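Local atomic coordinates of exodeoxyribonuclease III (Neisseria meningitidis, PDB entry 2JC4), a protein that probably removes nucleotides from the 3' ends of double-stranded DNA during repair, as a metal-dependent 3'-5' exonuclease of the AP/ExoA family. Residues 45-50 with 66-71; 78-83 with 128-133; 89-94 with 121-126. One frame throughout, in Å; residues are numbered along the deposited sequence. Where two conformers were deposited one is given.

Interaction 1: 45-50 with 66-71; sequences AALQMM and AIVSRS
Leu47 and Val68 meet methyl to methyl, CD1 of the leucine standing 4.4 Å from CG2 of the valine. This is the apolar half of a light contact between helix 44-48 and strand 65-69. Both side chains leave their backbones toward the partner segment, the CA atoms of Leu47 and Val68 being 8.4 Å apart. The polar half lies where both elements have run out. There the backbone O of Met50 sits over one face of the Arg70 guanidinium, offset toward its rim, with NH1 4.4 Å from that oxygen, too far for a hydrogen bond. Arg70 starts off to one side of the helix, and the bends along its chain bring the guanidinium back toward the carbonyl of Met50.

Around this first shell, Leu47 packs on Leu15 and Leu22 of helix 11-23 and on Phe42 and Cys54, while Val68 and Arg70 both touch Trp52. The strand is held in its sheet by backbone bonds from Val68 to Leu30 and from Ser69 to His53. At its end the Ser69 hydroxyl donates to Ser71 O at 2.6 Å, in the carbonyl plane, a bond that bridges the residues on either side of Arg70 and probably steadies the chain there. The chemistry is that of loose apolar packing at the sheet surface, with at most a weak electrostatic attraction between Arg70 and the carbonyl of Met50.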
loop_
_atom_site.group_PDB
_atom_site.type_symbol
_atom_site.label_atom_id
_atom_site.label_comp_id
_atom_site.label_asym_id
_atom_site.label_seq_id
_atom_site.Cartn_x
_atom_site.Cartn_y
_atom_site.Cartn_z
ATOM N N ALA A 45 5.486 21.634 -0.204
ATOM C CA ALA A 45 4.858 22.882 -0.663
ATOM C C ALA A 45 3.879 22.641 -1.818
ATOM O O ALA A 45 2.795 23.177 -1.801
ATOM C CB ALA A 45 5.930 23.938 -1.056
ATOM N N ALA A 46 4.257 21.845 -2.817
ATOM C CA ALA A 46 3.367 21.591 -3.958
ATOM C C ALA A 46 2.020 20.992 -3.561
ATOM O O ALA A 46 1.003 21.305 -4.185
ATOM C CB ALA A 46 4.043 20.712 -5.017
ATOM N N LEU A 47 2.007 20.135 -2.534
ATOM C CA LEU A 47 0.760 19.489 -2.105
ATOM C C LEU A 47 0.013 20.303 -1.059
ATOM O O LEU A 47 -1.222 20.388 -1.087
ATOM C CB LEU A 47 1.050 18.103 -1.535
ATOM C CG LEU A 47 1.721 17.135 -2.506
ATOM C CD1 LEU A 47 2.186 15.845 -1.789
ATOM C CD2 LEU A 47 0.788 16.805 -3.664
ATOM N N GLN A 48 0.765 20.858 -0.106
ATOM C CA GLN A 48 0.209 21.745 0.912
ATOM C C GLN A 48 -0.476 22.957 0.274
ATOM O O GLN A 48 -1.540 23.380 0.729
ATOM C CB GLN A 48 1.302 22.159 1.912
ATOM C CG GLN A 48 1.819 20.937 2.723
ATOM C CD GLN A 48 3.007 21.221 3.638
ATOM O OE1 GLN A 48 3.117 20.636 4.736
ATOM N NE2 GLN A 48 3.911 22.093 3.192
ATOM N N MET A 49 0.131 23.486 -0.791
ATOM C CA MET A 49 -0.407 24.656 -1.477
ATOM C C MET A 49 -1.673 24.319 -2.209
ATOM O O MET A 49 -2.391 25.227 -2.661
ATOM C CB MET A 49 0.638 25.301 -2.398
ATOM C CG MET A 49 1.713 26.011 -1.574
ATOM S SD MET A 49 2.993 26.861 -2.552
ATOM C CE MET A 49 2.001 27.923 -3.591
ATOM N N MET A 50 -1.972 23.018 -2.310
ATOM C CA MET A 50 -3.217 22.550 -2.888
ATOM C C MET A 50 -4.269 22.302 -1.804
ATOM O O MET A 50 -5.375 21.900 -2.095
ATOM C CB MET A 50 -2.982 21.267 -3.685
ATOM C CG MET A 50 -2.443 21.491 -5.096
ATOM S SD MET A 50 -2.075 19.958 -5.999
ATOM C CE MET A 50 -3.695 19.362 -6.511
ATOM N N ALA A 66 4.245 8.081 2.531
ATOM C CA ALA A 66 3.615 9.344 2.931
ATOM C C ALA A 66 2.131 9.145 3.137
ATOM O O ALA A 66 1.561 8.242 2.555
ATOM C CB ALA A 66 3.860 10.428 1.851
ATOM N N ILE A 67 1.517 9.998 3.960
ATOM C CA ILE A 67 0.048 10.055 4.132
ATOM C C ILE A 67 -0.397 11.480 3.812
ATOM O O ILE A 67 0.141 12.450 4.364
ATOM C CB ILE A 67 -0.422 9.670 5.546
ATOM C CG1 ILE A 67 -0.058 8.215 5.868
ATOM C CG2 ILE A 67 -1.912 9.908 5.679
ATOM C CD1 ILE A 67 -0.190 7.847 7.332
ATOM N N VAL A 68 -1.351 11.597 2.908
ATOM C CA VAL A 68 -1.767 12.924 2.413
ATOM C C VAL A 68 -3.273 13.007 2.618
ATOM O O VAL A 68 -3.995 12.089 2.219
ATOM C CB VAL A 68 -1.427 13.076 0.929
ATOM C CG1 VAL A 68 -1.859 14.441 0.423
ATOM C CG2 VAL A 68 0.070 12.807 0.667
ATOM N N SER A 69 -3.756 14.064 3.279
ATOM C CA SER A 69 -5.169 14.097 3.636
ATOM C C SER A 69 -5.684 15.521 3.789
ATOM O O SER A 69 -4.911 16.426 4.081
ATOM C CB SER A 69 -5.404 13.316 4.942
ATOM O OG SER A 69 -4.514 13.755 5.971
ATOM N N ARG A 70 -6.977 15.731 3.577
ATOM C CA ARG A 70 -7.489 17.086 3.819
ATOM C C ARG A 70 -7.703 17.326 5.313
ATOM O O ARG A 70 -7.634 18.473 5.759
ATOM C CB ARG A 70 -8.669 17.475 2.915
ATOM C CG ARG A 70 -8.128 17.944 1.529
ATOM C CD ARG A 70 -8.913 19.036 0.840
ATOM N NE ARG A 70 -8.519 20.368 1.292
ATOM C CZ ARG A 70 -8.791 21.485 0.629
ATOM N NH1 ARG A 70 -9.426 21.413 -0.540
ATOM N NH2 ARG A 70 -8.415 22.667 1.122
ATOM N N SER A 71 -7.901 16.247 6.074
ATOM C CA SER A 71 -7.822 16.304 7.549
ATOM C C SER A 71 -6.367 16.257 8.072
ATOM O O SER A 71 -5.520 15.575 7.513
ATOM C CB SER A 71 -8.633 15.167 8.164
ATOM O OG SER A 71 -10.020 15.412 7.986
#

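Interaction 2: 78-83 with 128-133; sequences FGLPAL and TEFVRD
Phe130 lies against two consecutive residues of the loop that follows strand 76-78, Leu80 and Pro81. Leu80 reaches it with a single methyl: CD2 is 3.8 Å from Phe130 CB and nearly as close to CD2 of the ring, the two side chains crossing at about a right angle. Pro81 adds its ring carbons, CD coming to 3.7 Å from CD1 of Phe130 and CG standing a little farther off, so leucine and proline touch different ortho carbons of the same ring. Phe130 swings its ring out beside the carbonyl carbon, opposite the backbone N (chi1 173°), which points it from helix 115-135 toward the loop, and the ring also stacks with His77.

One residue earlier on the helix, Glu129 runs out alongside Ala82. Across this contact its carboxylate meets the methyl of Ala82, OE1 lying 3.8 Å from CB. The loop presents these residues together because Leu80 to Leu83 form a type I beta turn, closed by a bond from Leu83 N to Leu80 O of 2.9 Å. Leu80 continues inward onto Trp123 and Leu127 of the same helix and onto Val91, whereas Glu129 and Pro81 mark the exposed margin.

The arrangement joins a turn beyond an outermost strand to a helix covering its sheet, an apolar layer that belongs to the alpha/beta sandwich of the DNase I-like fold, in which two mixed sheets are flanked by helices.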
loop_
_atom_site.group_PDB
_atom_site.type_symbol
_atom_site.label_atom_id
_atom_site.label_comp_id
_atom_site.label_asym_id
_atom_site.label_seq_id
_atom_site.Cartn_x
_atom_site.Cartn_y
_atom_site.Cartn_z
ATOM N N PHE A 78 6.199 6.453 13.353
ATOM C CA PHE A 78 7.187 6.058 12.336
ATOM C C PHE A 78 7.757 4.727 12.684
ATOM O O PHE A 78 8.138 4.488 13.840
ATOM C CB PHE A 78 8.337 7.079 12.211
ATOM C CG PHE A 78 7.875 8.451 11.770
ATOM C CD1 PHE A 78 7.751 8.759 10.416
ATOM C CD2 PHE A 78 7.540 9.418 12.711
ATOM C CE1 PHE A 78 7.328 10.037 10.018
ATOM C CE2 PHE A 78 7.087 10.676 12.315
ATOM C CZ PHE A 78 6.986 10.977 10.967
ATOM N N GLY A 79 7.845 3.859 11.681
ATOM C CA GLY A 79 8.619 2.632 11.793
ATOM C C GLY A 79 7.928 1.562 12.609
ATOM O O GLY A 79 6.707 1.653 12.888
ATOM N N LEU A 80 8.732 0.578 13.031
ATOM C CA LEU A 80 8.246 -0.600 13.764
ATOM C C LEU A 80 9.010 -0.791 15.077
ATOM O O LEU A 80 10.270 -0.955 15.060
ATOM C CB LEU A 80 8.394 -1.879 12.912
ATOM C CG LEU A 80 7.633 -1.903 11.580
ATOM C CD1 LEU A 80 8.172 -3.000 10.670
ATOM C CD2 LEU A 80 6.105 -1.996 11.823
ATOM N N PRO A 81 8.279 -0.773 16.216
ATOM C CA PRO A 81 8.934 -0.982 17.535
ATOM C C PRO A 81 9.753 -2.265 17.685
ATOM O O PRO A 81 10.755 -2.278 18.421
ATOM C CB PRO A 81 7.751 -1.015 18.512
ATOM C CG PRO A 81 6.738 -0.073 17.867
ATOM C CD PRO A 81 6.839 -0.476 16.373
ATOM N N ALA A 82 9.322 -3.343 17.031
ATOM C CA ALA A 82 10.055 -4.601 17.082
ATOM C C ALA A 82 11.241 -4.629 16.123
ATOM O O ALA A 82 12.007 -5.576 16.135
ATOM C CB ALA A 82 9.117 -5.812 16.819
ATOM N N LEU A 83 11.385 -3.619 15.275
ATOM C CA LEU A 83 12.547 -3.504 14.390
ATOM C C LEU A 83 13.009 -2.041 14.391
ATOM O O LEU A 83 13.024 -1.358 13.332
ATOM C CB LEU A 83 12.183 -4.004 12.983
ATOM C CG LEU A 83 13.284 -4.580 12.091
ATOM C CD1 LEU A 83 13.910 -5.866 12.664
ATOM C CD2 LEU A 83 12.674 -4.838 10.715
ATOM N N THR A 128 3.476 -7.441 11.942
ATOM C CA THR A 128 2.351 -8.141 12.575
ATOM C C THR A 128 2.196 -7.703 14.043
ATOM O O THR A 128 1.085 -7.435 14.524
ATOM C CB THR A 128 2.548 -9.680 12.458
ATOM O OG1 THR A 128 2.770 -9.994 11.079
ATOM C CG2 THR A 128 1.296 -10.402 12.875
ATOM N N GLU A 129 3.323 -7.607 14.727
ATOM C CA GLU A 129 3.340 -7.211 16.146
ATOM C C GLU A 129 2.819 -5.775 16.324
ATOM O O GLU A 129 2.011 -5.474 17.206
ATOM C CB GLU A 129 4.774 -7.362 16.688
ATOM C CG GLU A 129 4.818 -7.923 18.072
ATOM C CD GLU A 129 6.214 -7.850 18.664
ATOM O OE1 GLU A 129 6.489 -6.883 19.412
ATOM O OE2 GLU A 129 7.029 -8.735 18.339
ATOM N N PHE A 130 3.269 -4.878 15.479
ATOM C CA PHE A 130 2.847 -3.490 15.585
ATOM C C PHE A 130 1.358 -3.367 15.302
ATOM O O PHE A 130 0.624 -2.702 16.054
ATOM C CB PHE A 130 3.619 -2.656 14.569
ATOM C CG PHE A 130 3.152 -1.235 14.458
ATOM C CD1 PHE A 130 3.251 -0.365 15.550
ATOM C CD2 PHE A 130 2.684 -0.745 13.245
ATOM C CE1 PHE A 130 2.856 0.967 15.453
ATOM C CE2 PHE A 130 2.264 0.607 13.136
ATOM C CZ PHE A 130 2.385 1.462 14.233
ATOM N N VAL A 131 0.927 -3.978 14.198
ATOM C CA VAL A 131 -0.498 -3.919 13.785
ATOM C C VAL A 131 -1.386 -4.536 14.884
ATOM O O VAL A 131 -2.410 -3.946 15.279
ATOM C CB VAL A 131 -0.764 -4.527 12.371
ATOM C CG1 VAL A 131 -2.277 -4.449 12.048
ATOM C CG2 VAL A 131 0.006 -3.765 11.283
ATOM N N ARG A 132 -1.005 -5.696 15.404
ATOM C CA ARG A 132 -1.771 -6.335 16.495
ATOM C C ARG A 132 -2.019 -5.363 17.709
ATOM O O ARG A 132 -3.140 -5.262 18.279
ATOM C CB ARG A 132 -1.002 -7.548 16.992
ATOM C CG ARG A 132 -1.788 -8.362 18.096
ATOM C CD ARG A 132 -0.946 -9.536 18.668
ATOM N NE ARG A 132 -0.677 -10.554 17.662
ATOM C CZ ARG A 132 0.538 -10.921 17.243
ATOM N NH1 ARG A 132 1.638 -10.362 17.753
ATOM N NH2 ARG A 132 0.652 -11.873 16.310
ATOM N N ASP A 133 -0.959 -4.661 18.086
ATOM C CA ASP A 133 -0.990 -3.702 19.175
ATOM C C ASP A 133 -1.865 -2.507 18.831
ATOM O O ASP A 133 -2.719 -2.080 19.655
ATOM C CB ASP A 133 0.449 -3.264 19.480
ATOM C CG ASP A 133 0.541 -2.168 20.533
ATOM O OD1 ASP A 133 -0.064 -2.306 21.610
ATOM O OD2 ASP A 133 1.234 -1.160 20.273
#

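Interaction 3: 89-94 with 121-126; sequences RRVIAA and EQWFAA
Trp123, Arg90 and Val91, all three buried, account for essentially all of this contact, and the indole contributes more than half of the buried surface. The arginine lays its aliphatic chain obliquely against the indole: CD meets the pyrrole nitrogen, 3.5 Å from NE1, while CB lies nearer the benzo ring, 3.8 Å from CZ2. Val91 takes the benzo side, its CG2 methyl also touching CZ2, at 3.5 Å. Trp123 can lie between helix 115-135 and strand 91-96 because its CG is anti to the backbone N (chi1 -174°), which sends the indole across the gap; the CA atoms of Arg90 and Trp123 are 9.9 Å apart.

Arg90 is extended from CG to NE, and this holds the guanidinium high above the five-membered ring. Its plane is turned 69° from that of the ring, and CZ is 5.8 Å from the centroid of the five-membered ring, so any cation-pi attraction is weak at most. The polar end is held elsewhere: NH2 by Gln88 OE1, NH1 by the backbone O of Tyr105, and NE, weakly, by Tyr119 OH. Tyr119 also meets Trp123, their rings about 75° apart. On the helix side, CZ3 of Trp123 sits 4.0 Å above the centre of the Phe124 ring.

The chemistry therefore divides the arginine in two. Its methylenes serve as apolar surface for tryptophan, while hydrogen bonds hold its polar end beside Tyr105, the predicted active-site tyrosine, with the Arg90 side chain about 6 Å, nearest atoms, from the bound dihydrogenphosphate ion; a positive group so placed may favour the anion.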
loop_
_atom_site.group_PDB
_atom_site.type_symbol
_atom_site.label_atom_id
_atom_site.label_comp_id
_atom_site.label_asym_id
_atom_site.label_seq_id
_atom_site.Cartn_x
_atom_site.Cartn_y
_atom_site.Cartn_z
ATOM N N ARG A 89 12.765 3.255 5.111
ATOM C CA ARG A 89 11.566 4.048 5.403
ATOM C C ARG A 89 10.346 3.369 4.781
ATOM O O ARG A 89 10.059 3.563 3.620
ATOM C CB ARG A 89 11.760 5.480 4.909
ATOM C CG ARG A 89 12.965 6.193 5.562
ATOM C CD ARG A 89 12.976 5.972 7.099
ATOM N NE ARG A 89 13.818 6.964 7.796
ATOM C CZ ARG A 89 14.398 6.775 8.989
ATOM N NH1 ARG A 89 14.256 5.626 9.668
ATOM N NH2 ARG A 89 15.153 7.750 9.515
ATOM N N ARG A 90 9.638 2.572 5.594
ATOM C CA ARG A 90 8.597 1.640 5.058
ATOM C C ARG A 90 7.255 1.677 5.739
ATOM O O ARG A 90 6.297 1.119 5.208
ATOM C CB ARG A 90 9.094 0.211 5.171
ATOM C CG ARG A 90 10.242 -0.075 4.212
ATOM C CD ARG A 90 10.659 -1.485 4.356
ATOM N NE ARG A 90 11.704 -1.832 3.384
ATOM C CZ ARG A 90 11.475 -2.180 2.114
ATOM N NH1 ARG A 90 10.219 -2.151 1.632
ATOM N NH2 ARG A 90 12.505 -2.510 1.317
ATOM N N VAL A 91 7.182 2.288 6.935
ATOM C CA VAL A 91 5.925 2.266 7.731
ATOM C C VAL A 91 5.685 3.665 8.326
ATOM O O VAL A 91 6.543 4.227 9.034
ATOM C CB VAL A 91 6.004 1.228 8.884
ATOM C CG1 VAL A 91 4.676 1.152 9.691
ATOM C CG2 VAL A 91 6.401 -0.163 8.373
ATOM N N ILE A 92 4.525 4.225 8.022
ATOM C CA ILE A 92 4.082 5.439 8.681
ATOM C C ILE A 92 2.617 5.251 9.028
ATOM O O ILE A 92 1.843 4.689 8.243
ATOM C CB ILE A 92 4.313 6.705 7.773
ATOM C CG1 ILE A 92 4.037 7.991 8.577
ATOM C CG2 ILE A 92 3.503 6.646 6.432
ATOM C CD1 ILE A 92 4.493 9.270 7.855
ATOM N N ALA A 93 2.235 5.693 10.220
ATOM C CA ALA A 93 0.832 5.598 10.647
ATOM C C ALA A 93 0.345 6.938 11.195
ATOM O O ALA A 93 1.127 7.735 11.697
ATOM C CB ALA A 93 0.648 4.490 11.699
ATOM N N ALA A 94 -0.951 7.174 11.123
ATOM C CA ALA A 94 -1.490 8.381 11.727
ATOM C C ALA A 94 -2.979 8.174 11.830
ATOM O O ALA A 94 -3.516 7.320 11.145
ATOM C CB ALA A 94 -1.187 9.594 10.884
ATOM N N GLU A 121 10.977 -11.749 5.845
ATOM C CA GLU A 121 10.356 -12.552 6.910
ATOM C C GLU A 121 10.389 -11.810 8.237
ATOM O O GLU A 121 9.388 -11.736 8.927
ATOM C CB GLU A 121 11.060 -13.912 7.039
ATOM C CG GLU A 121 10.504 -14.845 8.129
ATOM C CD GLU A 121 11.298 -16.144 8.233
ATOM O OE1 GLU A 121 12.403 -16.254 7.673
ATOM O OE2 GLU A 121 10.789 -17.069 8.873
ATOM N N GLN A 122 11.550 -11.264 8.601
ATOM C CA GLN A 122 11.688 -10.647 9.933
ATOM C C GLN A 122 10.858 -9.359 9.984
ATOM O O GLN A 122 10.303 -9.000 11.034
ATOM C CB GLN A 122 13.158 -10.312 10.200
ATOM C CG GLN A 122 14.144 -11.520 10.077
ATOM C CD GLN A 122 15.640 -11.095 10.028
ATOM O OE1 GLN A 122 16.024 -10.121 9.355
ATOM N NE2 GLN A 122 16.484 -11.845 10.741
ATOM N N TRP A 123 10.831 -8.650 8.861
ATOM C CA TRP A 123 10.135 -7.374 8.733
ATOM C C TRP A 123 8.609 -7.623 8.861
ATOM O O TRP A 123 7.902 -6.927 9.596
ATOM C CB TRP A 123 10.525 -6.695 7.401
ATOM C CG TRP A 123 9.976 -5.315 7.257
ATOM C CD1 TRP A 123 10.594 -4.131 7.597
ATOM C CD2 TRP A 123 8.691 -4.973 6.773
ATOM N NE1 TRP A 123 9.757 -3.067 7.324
ATOM C CE2 TRP A 123 8.573 -3.567 6.845
ATOM C CE3 TRP A 123 7.604 -5.716 6.319
ATOM C CZ2 TRP A 123 7.419 -2.898 6.462
ATOM C CZ3 TRP A 123 6.456 -5.036 5.926
ATOM C CH2 TRP A 123 6.386 -3.650 5.992
ATOM N N PHE A 124 8.091 -8.624 8.155
ATOM C CA PHE A 124 6.664 -8.950 8.318
ATOM C C PHE A 124 6.267 -9.368 9.747
ATOM O O PHE A 124 5.145 -9.055 10.217
ATOM C CB PHE A 124 6.231 -9.994 7.288
ATOM C CG PHE A 124 5.710 -9.384 6.007
ATOM C CD1 PHE A 124 6.582 -9.066 4.952
ATOM C CD2 PHE A 124 4.357 -9.096 5.874
ATOM C CE1 PHE A 124 6.132 -8.490 3.775
ATOM C CE2 PHE A 124 3.872 -8.506 4.681
ATOM C CZ PHE A 124 4.747 -8.219 3.628
ATOM N N ALA A 125 7.169 -10.088 10.423
ATOM C CA ALA A 125 6.938 -10.501 11.809
ATOM C C ALA A 125 6.818 -9.246 12.653
ATOM O O ALA A 125 5.953 -9.153 13.543
ATOM C CB ALA A 125 8.106 -11.343 12.312
ATOM N N ALA A 126 7.707 -8.287 12.398
ATOM C CA ALA A 126 7.685 -7.026 13.156
ATOM C C ALA A 126 6.414 -6.220 12.831
ATOM O O ALA A 126 5.814 -5.596 13.706
ATOM C CB ALA A 126 8.942 -6.199 12.900
#

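How the interactions relate
Interactions 2 and 3 are neighbours, with centres about 6 Å apart, and both use helix 115-135. Gly79 N lies 3.0 Å from Val91 O, a probable hydrogen bond tying the loop after strand 76-78 to strand 91-96, and Leu80 CD1 packs 3.7 Å from Trp123 NE1, so the leucine that meets Phe130 also touches the indole. Interaction 1 lies about 23 Å from interaction 3, centre to centre, on the other sheet; the two still meet where Ile67 CD1 packs 3.9 Å from Ile92 O, between the sheets. Interaction 3 comes nearest the catalytic region, the Arg90 side chain being about 10 Å from the bound magnesium ion, whereas interaction 1 is remote from the annotated sites.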